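Local coordinates for protein Rbam17540 (Bacillus amyloliquefaciens, PDB 2YOY) that probably breaks the chains of crystalline cellulose or a related polysaccharide oxidatively, as a copper-dependent lytic polysaccharide monooxygenase, at residues E41-K44 with G50-D53; L157-V162 with S166-N171. All coordinates share one frame; numbering follows the deposited sequence.

Interaction 1: residues E41-K44 with G50-D53. With EDO (1,2-ethanediol), chain D.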
ATOM      1  N   GLU A  41      -6.431  -6.317   3.504  1.00  5.12           N
ATOM      2  CA  GLU A  41      -5.890  -7.628   3.878  1.00 10.60           C
ATOM      3  C   GLU A  41      -6.180  -8.692   2.846  1.00 14.43           C
ATOM      4  O   GLU A  41      -7.328  -8.914   2.487  1.00 11.90           O
ATOM      5  CB  GLU A  41      -6.532  -8.054   5.185  1.00 11.31           C
ATOM      6  CG  GLU A  41      -5.975  -9.333   5.773  1.00 10.94           C
ATOM      7  CD  GLU A  41      -6.614  -9.702   7.097  1.00 19.98           C
ATOM      8  OE1 GLU A  41      -7.607  -9.050   7.495  1.00 17.56           O
ATOM      9  OE2 GLU A  41      -6.108 -10.661   7.727  1.00 18.40           O
ATOM     10  N   GLY A  42      -5.136  -9.368   2.382  1.00 12.01           N
ATOM     11  CA  GLY A  42      -5.294 -10.435   1.399  1.00 14.24           C
ATOM     12  C   GLY A  42      -4.337 -11.568   1.694  1.00 12.45           C
ATOM     13  O   GLY A  42      -3.635 -11.565   2.722  1.00 13.11           O
ATOM     14  N   PRO A  43      -4.309 -12.571   0.812  1.00 10.16           N
ATOM     15  CA  PRO A  43      -3.377 -13.670   1.042  1.00 10.41           C
ATOM     16  C   PRO A  43      -1.905 -13.239   0.978  1.00 11.96           C
ATOM     17  O   PRO A  43      -1.535 -12.384   0.168  1.00  8.88           O
ATOM     18  CB  PRO A  43      -3.699 -14.648  -0.116  1.00 14.25           C
ATOM     19  CG  PRO A  43      -5.051 -14.249  -0.590  1.00 28.58           C
ATOM     20  CD  PRO A  43      -5.115 -12.764  -0.398  1.00 18.58           C
ATOM     21  N   LYS A  44      -1.044 -13.856   1.782  1.00 16.44           N
ATOM     22  CA  LYS A  44       0.387 -13.569   1.694  1.00 18.21           C
ATOM     23  C   LYS A  44       1.030 -14.393   0.597  1.00 16.65           C
ATOM     24  O   LYS A  44       0.353 -15.190  -0.068  1.00 18.15           O
ATOM     25  CB  LYS A  44       1.090 -13.692   3.045  1.00 24.34           C
ATOM     26  CG  LYS A  44       1.460 -15.069   3.511  1.00 27.65           C
ATOM     27  CD  LYS A  44       2.129 -14.966   4.882  1.00 25.22           C
ATOM     28  CE  LYS A  44       2.277 -16.339   5.491  1.00 30.49           C
ATOM     29  NZ  LYS A  44       2.742 -16.216   6.900  1.00 23.87           N
ATOM     30  N   GLY A  50      -0.579 -14.361  -3.602  1.00 11.10           N
ATOM     31  CA  GLY A  50      -1.202 -13.146  -3.103  1.00 11.98           C
ATOM     32  C   GLY A  50      -2.360 -12.731  -3.960  1.00 14.23           C
ATOM     33  O   GLY A  50      -2.797 -13.504  -4.838  1.00 19.28           O
ATOM     34  N   PRO A  51      -2.863 -11.505  -3.757  1.00 13.34           N
ATOM     35  CA  PRO A  51      -3.974 -10.957  -4.573  1.00 18.96           C
ATOM     36  C   PRO A  51      -3.639 -10.899  -6.066  1.00 14.61           C
ATOM     37  O   PRO A  51      -2.533 -10.535  -6.425  1.00 15.70           O
ATOM     38  CB  PRO A  51      -4.168  -9.532  -4.007  1.00 19.09           C
ATOM     39  CG  PRO A  51      -2.908  -9.219  -3.296  1.00 19.89           C
ATOM     40  CD  PRO A  51      -2.383 -10.517  -2.767  1.00 17.24           C
ATOM     41  N   PRO A  52      -4.614 -11.222  -6.926  1.00 11.60           N
ATOM     42  CA  PRO A  52      -4.324 -11.251  -8.357  1.00 14.88           C
ATOM     43  C   PRO A  52      -4.128  -9.881  -8.987  1.00 15.34           C
ATOM     44  O   PRO A  52      -4.506  -8.860  -8.426  1.00 10.77           O
ATOM     45  CB  PRO A  52      -5.549 -11.911  -8.978  1.00 19.33           C
ATOM     46  CG  PRO A  52      -6.637 -11.803  -7.981  1.00 19.03           C
ATOM     47  CD  PRO A  52      -6.002 -11.584  -6.607  1.00 10.19           C
ATOM     48  N   ASP A  53      -3.525  -9.869 -10.168  1.00 13.91           N
ATOM     49  CA  ASP A  53      -3.356  -8.628 -10.902  1.00 15.90           C
ATOM     50  C   ASP A  53      -4.713  -7.911 -11.052  1.00 16.34           C
ATOM     51  O   ASP A  53      -5.771  -8.540 -11.240  1.00 16.39           O
ATOM     52  CB  ASP A  53      -2.747  -8.931 -12.284  1.00 18.04           C
ATOM     53  CG  ASP A  53      -1.246  -9.273 -12.213  1.00 31.37           C
ATOM     54  OD1 ASP A  53      -0.573  -9.040 -11.185  1.00 11.94           O
ATOM     55  OD2 ASP A  53      -0.694  -9.760 -13.219  1.00 22.45           O
TER
HETATM   56  C1  EDO D1206      -4.441 -11.055  10.514  1.00 24.05           C
HETATM   57  O1  EDO D1206      -4.166 -12.259   9.783  1.00 25.17           O
HETATM   58  C2  EDO D1206      -5.849 -11.021  11.109  1.00 26.64           C
HETATM   59  O2  EDO D1206      -6.867 -11.223  10.125  1.00 24.94           O
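Backbone torsions of phi 95° and psi -168° at Gly-50 let the chain pass Pro-43 and lead on into Pro-51, a conformation in which any side chain at Gly-50 would collide with the carbonyl oxygen of the residue before it. Gly-50 CA lies 3.4 Å from Pro-43 O in a CA-H...O contact. Pro-51 follows with its ring, CD lying 3.6 Å from the same Pro-43 O. The two proline rings meet only loosely, CD of Pro-43 to CD of Pro-51 being 4.3 Å. No hydrogen bond crosses between 41-44 and 50-53; Pro-43 O is instead hydrogen-bonded to the hydroxyl of Tyr-170. Strand 41-43 lies on the long excursion between strands 2-6 and 86-94, and it pairs antiparallel with strand 167-177 of the immunoglobulin-like core typical of these monooxygenases. At the other end of 41-44, Glu-41 turns CG anti to its own N (chi1 -174°) and stays extended beyond it. This brings OE2 within 2.6 Å of O2 of an ethanediol, probably from the crystallisation liquor, which donates to it. Glu-41 OE1 takes a hydrogen bond from Gln-65 NE2, and the side chain packs on Phe-169 and on the copper ligand His-1. Without the carboxylate, as with an alanine at Glu-41, the Gln-65 amide is likely to lose this acceptor and a gap to open beside His-1 and Phe-169.

Interaction 2: residues L157-V162 with S166-N171; sequences LGVWDV and SNAFYN. With EDO (1,2-ethanediol), chain D.
Trp-160 and Phe-169 run alongside each other from neighbouring strands, their rings 27° from parallel and displaced so that little of one covers the other. The closest approach is 3.4 Å, Trp-160 CE3 to Phe-169 CD1, and Trp-160 CZ3 stands over the rim of one phenyl face. Val-162 comes to the edge of that phenyl ring, its CG2 in plane and 3.9 Å from Phe-169 CE1. Together they belong to the antiparallel hairpin of strands 154-162 and 167-177 in the immunoglobulin-like sandwich, where Gly-158 with Asn-171 and Trp-160 with Phe-169 are hydrogen-bonded pairs and Val-162 N adds a bond to Asn-167 O. The phenyl also meets His-1 edge-to-face and comes about 4 Å, nearest atoms, from the copper, consistent with the axial phenylalanine of related bacterial enzymes. On the opposite face of the sheet, Val-159 has CG1 anti to its N (chi1 -172°), which places this methyl over the Tyr-170 ring, 4.0 Å from CG1 to the ring centroid. A water donates to both Asp-161 OD1 (2.8 Å) and Tyr-170 OH (3.0 Å); OD1 is also hydrogen-bonded to His-104 NE2, and the hydroxyl to Pro-43 O.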
ATOM      1  N   LEU A 157       4.350   0.220  -3.392  1.00  8.79           N
ATOM      2  CA  LEU A 157       3.618  -0.796  -2.636  1.00  8.24           C
ATOM      3  C   LEU A 157       4.380  -1.290  -1.402  1.00 12.66           C
ATOM      4  O   LEU A 157       5.498  -1.874  -1.511  1.00 10.91           O
ATOM      5  CB  LEU A 157       3.364  -1.976  -3.533  1.00  8.15           C
ATOM      6  CG  LEU A 157       2.693  -3.201  -2.969  1.00  6.43           C
ATOM      7  CD1 LEU A 157       1.285  -2.906  -2.503  1.00 13.63           C
ATOM      8  CD2 LEU A 157       2.672  -4.347  -4.010  1.00 10.66           C
ATOM      9  N   GLY A 158       3.793  -1.095  -0.217  1.00  9.96           N
ATOM     10  CA  GLY A 158       4.225  -1.823   0.941  1.00  6.42           C
ATOM     11  C   GLY A 158       3.402  -3.012   1.341  1.00  4.56           C
ATOM     12  O   GLY A 158       2.181  -2.922   1.384  1.00  8.74           O
ATOM     13  N   VAL A 159       4.082  -4.120   1.633  1.00  9.78           N
ATOM     14  CA  VAL A 159       3.425  -5.350   2.014  1.00 11.84           C
ATOM     15  C   VAL A 159       3.885  -5.812   3.418  1.00  5.59           C
ATOM     16  O   VAL A 159       5.070  -5.902   3.690  1.00  8.50           O
ATOM     17  CB  VAL A 159       3.657  -6.440   0.966  1.00  6.50           C
ATOM     18  CG1 VAL A 159       2.802  -7.668   1.289  1.00 10.16           C
ATOM     19  CG2 VAL A 159       3.320  -5.964  -0.461  1.00  7.63           C
ATOM     20  N   TRP A 160       2.928  -6.138   4.282  1.00  8.63           N
ATOM     21  CA  TRP A 160       3.181  -6.587   5.613  1.00 12.66           C
ATOM     22  C   TRP A 160       2.674  -8.038   5.704  1.00 13.17           C
ATOM     23  O   TRP A 160       1.468  -8.276   5.589  1.00 10.75           O
ATOM     24  CB  TRP A 160       2.456  -5.670   6.586  1.00  8.26           C
ATOM     25  CG  TRP A 160       2.361  -6.182   8.020  1.00 12.33           C
ATOM     26  CD1 TRP A 160       3.278  -6.940   8.666  1.00 11.31           C
ATOM     27  CD2 TRP A 160       1.273  -5.981   8.942  1.00  9.24           C
ATOM     28  NE1 TRP A 160       2.848  -7.209   9.928  1.00 11.09           N
ATOM     29  CE2 TRP A 160       1.619  -6.641  10.126  1.00  6.86           C
ATOM     30  CE3 TRP A 160       0.051  -5.300   8.875  1.00  8.30           C
ATOM     31  CZ2 TRP A 160       0.778  -6.661  11.253  1.00 10.37           C
ATOM     32  CZ3 TRP A 160      -0.791  -5.314   9.974  1.00 13.97           C
ATOM     33  CH2 TRP A 160      -0.402  -5.986  11.169  1.00 13.49           C
ATOM     34  N   ASP A 161       3.592  -8.982   5.875  1.00  9.00           N
ATOM     35  CA  ASP A 161       3.237 -10.406   6.035  1.00 11.17           C
ATOM     36  C   ASP A 161       3.066 -10.773   7.500  1.00 13.06           C
ATOM     37  O   ASP A 161       3.981 -10.560   8.302  1.00 11.04           O
ATOM     38  CB  ASP A 161       4.353 -11.299   5.482  1.00 12.25           C
ATOM     39  CG  ASP A 161       4.387 -11.358   3.968  1.00 13.86           C
ATOM     40  OD1 ASP A 161       3.685 -10.556   3.272  1.00 12.49           O
ATOM     41  OD2 ASP A 161       5.208 -12.190   3.454  1.00 17.58           O
ATOM     42  N   VAL A 162       1.930 -11.382   7.823  1.00 11.66           N
ATOM     43  CA  VAL A 162       1.643 -11.866   9.200  1.00 10.74           C
ATOM     44  C   VAL A 162       2.261 -13.258   9.355  1.00 11.87           C
ATOM     45  O   VAL A 162       2.148 -14.136   8.473  1.00 16.58           O
ATOM     46  CB  VAL A 162       0.114 -11.887   9.461  1.00 11.51           C
ATOM     47  CG1 VAL A 162      -0.196 -12.442  10.852  1.00 15.46           C
ATOM     48  CG2 VAL A 162      -0.472 -10.502   9.300  1.00 12.84           C
ATOM     49  N   SER A 166      -2.212 -16.956   7.043  1.00 11.37           N
ATOM     50  CA  SER A 166      -1.933 -16.921   5.614  1.00 17.76           C
ATOM     51  C   SER A 166      -2.233 -15.526   5.023  1.00 12.71           C
ATOM     52  O   SER A 166      -2.389 -15.405   3.850  1.00 15.02           O
ATOM     53  CB  SER A 166      -2.722 -18.008   4.878  1.00 31.88           C
ATOM     54  OG  SER A 166      -4.099 -17.801   5.047  1.00 32.85           O
ATOM     55  N   ASN A 167      -2.235 -14.485   5.844  1.00 12.68           N
ATOM     56  CA  ASN A 167      -2.622 -13.154   5.405  1.00  8.41           C
ATOM     57  C   ASN A 167      -1.466 -12.174   5.328  1.00  9.10           C
ATOM     58  O   ASN A 167      -0.446 -12.333   5.988  1.00 13.00           O
ATOM     59  CB  ASN A 167      -3.633 -12.563   6.384  1.00 13.85           C
ATOM     60  CG  ASN A 167      -4.889 -13.395   6.501  1.00 27.34           C
ATOM     61  OD1 ASN A 167      -5.308 -13.728   7.596  1.00 29.85           O
ATOM     62  ND2 ASN A 167      -5.489 -13.724   5.376  1.00 20.59           N
ATOM     63  N   ALA A 168      -1.698 -11.106   4.570  1.00 10.29           N
ATOM     64  CA  ALA A 168      -0.766  -9.967   4.467  1.00  7.96           C
ATOM     65  C   ALA A 168      -1.588  -8.732   4.199  1.00  9.96           C
ATOM     66  O   ALA A 168      -2.736  -8.829   3.735  1.00 10.96           O
ATOM     67  CB  ALA A 168       0.256 -10.176   3.365  1.00  9.26           C
ATOM     68  N   PHE A 169      -1.014  -7.562   4.478  1.00  9.42           N
ATOM     69  CA  PHE A 169      -1.684  -6.278   4.241  1.00  5.39           C
ATOM     70  C   PHE A 169      -0.912  -5.555   3.158  1.00  9.92           C
ATOM     71  O   PHE A 169       0.330  -5.574   3.164  1.00  9.20           O
ATOM     72  CB  PHE A 169      -1.738  -5.473   5.564  1.00  5.45           C
ATOM     73  CG  PHE A 169      -2.642  -6.105   6.590  1.00  7.93           C
ATOM     74  CD1 PHE A 169      -2.213  -7.215   7.299  1.00  8.68           C
ATOM     75  CD2 PHE A 169      -3.949  -5.673   6.749  1.00  8.06           C
ATOM     76  CE1 PHE A 169      -3.070  -7.851   8.172  1.00  9.61           C
ATOM     77  CE2 PHE A 169      -4.789  -6.275   7.665  1.00  8.13           C
ATOM     78  CZ  PHE A 169      -4.348  -7.365   8.350  1.00 10.48           C
ATOM     79  N   TYR A 170      -1.666  -4.995   2.204  1.00  9.37           N
ATOM     80  CA  TYR A 170      -1.162  -4.412   0.973  1.00  3.62           C
ATOM     81  C   TYR A 170      -1.528  -2.947   0.955  1.00  8.50           C
ATOM     82  O   TYR A 170      -2.678  -2.621   0.918  1.00  7.16           O
ATOM     83  CB  TYR A 170      -1.763  -5.137  -0.267  1.00  4.26           C
ATOM     84  CG  TYR A 170      -1.315  -6.561  -0.360  1.00  6.57           C
ATOM     85  CD1 TYR A 170      -1.975  -7.561   0.376  1.00  9.15           C
ATOM     86  CD2 TYR A 170      -0.225  -6.913  -1.120  1.00  8.95           C
ATOM     87  CE1 TYR A 170      -1.499  -8.864   0.354  1.00  9.18           C
ATOM     88  CE2 TYR A 170       0.229  -8.203  -1.181  1.00  9.54           C
ATOM     89  CZ  TYR A 170      -0.412  -9.185  -0.455  1.00  7.64           C
ATOM     90  OH  TYR A 170       0.143 -10.454  -0.514  1.00  8.46           O
ATOM     91  N   ASN A 171      -0.534  -2.053   0.991  1.00 10.17           N
ATOM     92  CA  ASN A 171      -0.814  -0.631   0.948  1.00  8.84           C
ATOM     93  C   ASN A 171      -0.026   0.047  -0.174  1.00  9.77           C
ATOM     94  O   ASN A 171       1.211   0.184  -0.119  1.00 10.72           O
ATOM     95  CB  ASN A 171      -0.433   0.072   2.250  1.00  7.21           C
ATOM     96  CG  ASN A 171      -1.481   0.016   3.379  1.00 15.33           C
ATOM     97  OD1 ASN A 171      -1.321   0.750   4.363  1.00 11.25           O
ATOM     98  ND2 ASN A 171      -2.473  -0.867   3.297  1.00 15.42           N
TER
HETATM   99  C1  EDO D1206      -4.441 -11.055  10.514  1.00 24.05           C
HETATM  100  O1  EDO D1206      -4.166 -12.259   9.783  1.00 25.17           O
HETATM  101  C2  EDO D1206      -5.849 -11.021  11.109  1.00 26.64           C
HETATM  102  O2  EDO D1206      -6.867 -11.223  10.125  1.00 24.94           O
HETATM  103  O   HOH W   1       2.709 -11.187   0.771  1.00 10.20           O

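Strand 167-177 is common ground: interaction 2 pairs it with 154-162 in the buried core, and strand 41-43 of interaction 1 pairs with it too. Interaction 1 is only partly buried and small, a loop laid on a short strand mainly through Pro-43 O, which meets Gly-50 CA and Pro-51 CD, with a loose touch of the two rings. Interaction 2 has a ladder of backbone hydrogen bonds and ring packing on both faces. Two hydrogen bonds join them directly, Tyr-170 OH lying 2.6 Å from Pro-43 O and Lys-44 NZ 2.7 Å from Val-162 O, while the Pro-51 ring packs on Tyr-170. The ethanediol bridges both, bonding Asn-167 of interaction 2 as well.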